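PDB 7DWW: msDPBB_sym2 protein from Synthetic construct, which is a computationally designed, internally repeated double-psi beta barrel, built to recreate the core fold of RNA polymerase. Local coordinates for residues S4-V9 with G80-I85. Residues are numbered along the deposited sequence; the frame is centred on the assembly and turned at random.
Sequences SVIARV and GDLVEI
V5 and A7 pair with I85 and V83 across two antiparallel strands, joining the first and last strands of the double-psi beta barrel. Each is a hydrogen-bonded pair; at the centre V83 N gives A7 O a nearly straight bond of 2.9 Å, and A7 N returns one to V83 O. The buried face carries V5, A7, V83 and I85, with V9 at its end. There V9 CG2 sits 3.6 Å from V83 CG1, the two side chains crossing at about a right angle, while I85 CD1 reaches A7 CB more loosely, at 4.2 Å. V65 of strand 64-67 covers A7, V83 and I85, and L32 of helix 26-32 closes over V5 and I85.

The other face, with I6, R8, L82 and E84, is the solvent side, and its side chains meet in a few separate contacts. E84 runs out fully extended, CG anti to the backbone N (chi1 174°), which brings its carboxylate beside S4; S4 OG donates to E84 OE2 at 2.7 Å, meeting it from above the carboxylate plane. I6 CD1 lies against E84 CB at 3.8 Å. An alanine here in place of E84 would probably leave the S4 hydroxyl without this acceptor, free to turn, and open a gap where E84 CG packs against S4 CB. At the far end the R8 chain, bent at chi3 (-119°), turns one face of its guanidinium to L82, whose CD2 stands 3.5 Å above the plane, over its centre, while R8 NH1 bonds at the group's edge to G80 O, 2.8 Å away.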
# COMPACT_ATOMS: atom_id res chain seq x y z
N SER A 4 -11.78 -3.16 -3.95
CA SER A 4 -10.37 -3.46 -3.93
C SER A 4 -9.69 -3.02 -5.22
O SER A 4 -10.32 -2.89 -6.29
CB SER A 4 -10.09 -4.94 -3.67
OG SER A 4 -10.54 -5.72 -4.74
N VAL A 5 -8.38 -2.79 -5.11
CA VAL A 5 -7.50 -2.52 -6.24
C VAL A 5 -6.29 -3.45 -6.16
O VAL A 5 -6.03 -4.05 -5.12
CB VAL A 5 -7.03 -1.05 -6.29
CG1 VAL A 5 -8.21 -0.13 -6.42
CG2 VAL A 5 -6.17 -0.69 -5.04
N ILE A 6 -5.56 -3.58 -7.26
CA ILE A 6 -4.37 -4.41 -7.34
C ILE A 6 -3.17 -3.48 -7.53
O ILE A 6 -3.20 -2.59 -8.39
CB ILE A 6 -4.45 -5.43 -8.50
CG1 ILE A 6 -5.71 -6.27 -8.32
CG2 ILE A 6 -3.20 -6.25 -8.61
CD1 ILE A 6 -5.72 -7.14 -7.11
N ALA A 7 -2.13 -3.69 -6.74
CA ALA A 7 -0.94 -2.86 -6.89
C ALA A 7 0.28 -3.73 -6.71
O ALA A 7 0.21 -4.83 -6.15
CB ALA A 7 -0.92 -1.71 -5.88
N ARG A 8 1.41 -3.26 -7.24
CA ARG A 8 2.68 -3.94 -7.07
C ARG A 8 3.41 -3.36 -5.87
O ARG A 8 3.44 -2.15 -5.67
CB ARG A 8 3.57 -3.81 -8.30
CG ARG A 8 4.01 -5.13 -8.86
CD ARG A 8 4.71 -4.94 -10.19
NE ARG A 8 4.07 -5.60 -11.32
CZ ARG A 8 4.05 -6.91 -11.55
NH1 ARG A 8 4.64 -7.74 -10.70
NH2 ARG A 8 3.45 -7.39 -12.64
N VAL A 9 4.04 -4.25 -5.11
CA VAL A 9 4.68 -3.86 -3.86
C VAL A 9 6.00 -3.17 -4.18
O VAL A 9 6.78 -3.67 -5.01
CB VAL A 9 4.88 -5.09 -2.96
CG1 VAL A 9 5.78 -4.79 -1.75
CG2 VAL A 9 3.51 -5.65 -2.54
N GLY A 80 8.00 -6.12 -5.79
CA GLY A 80 7.63 -6.70 -7.08
C GLY A 80 6.34 -7.53 -7.03
O GLY A 80 5.68 -7.67 -8.07
N ASP A 81 5.98 -8.06 -5.87
CA ASP A 81 4.78 -8.88 -5.76
C ASP A 81 3.52 -8.06 -6.02
O ASP A 81 3.47 -6.87 -5.71
CB ASP A 81 4.67 -9.50 -4.37
CG ASP A 81 5.68 -10.59 -4.12
OD1 ASP A 81 6.13 -11.20 -5.11
OD2 ASP A 81 5.96 -10.84 -2.93
N LEU A 82 2.51 -8.70 -6.61
CA LEU A 82 1.19 -8.09 -6.67
C LEU A 82 0.46 -8.38 -5.37
O LEU A 82 0.55 -9.49 -4.84
CB LEU A 82 0.37 -8.62 -7.84
CG LEU A 82 0.96 -8.38 -9.23
CD1 LEU A 82 -0.01 -8.85 -10.27
CD2 LEU A 82 1.23 -6.92 -9.42
N VAL A 83 -0.24 -7.36 -4.85
CA VAL A 83 -1.12 -7.51 -3.69
C VAL A 83 -2.47 -6.91 -4.05
O VAL A 83 -2.56 -6.02 -4.90
CB VAL A 83 -0.58 -6.82 -2.41
CG1 VAL A 83 0.58 -7.62 -1.87
CG2 VAL A 83 -0.14 -5.40 -2.73
N GLU A 84 -3.50 -7.39 -3.37
CA GLU A 84 -4.82 -6.77 -3.39
C GLU A 84 -5.01 -5.88 -2.18
O GLU A 84 -4.70 -6.29 -1.05
CB GLU A 84 -5.93 -7.81 -3.41
CG GLU A 84 -7.31 -7.20 -3.30
CD GLU A 84 -8.39 -8.23 -3.46
OE1 GLU A 84 -8.07 -9.43 -3.65
OE2 GLU A 84 -9.57 -7.84 -3.41
N ILE A 85 -5.52 -4.68 -2.39
CA ILE A 85 -5.73 -3.72 -1.31
C ILE A 85 -7.21 -3.44 -1.25
O ILE A 85 -7.83 -3.08 -2.27
CB ILE A 85 -4.93 -2.43 -1.54
CG1 ILE A 85 -3.47 -2.79 -1.73
CG2 ILE A 85 -5.17 -1.39 -0.37
CD1 ILE A 85 -2.57 -1.63 -2.03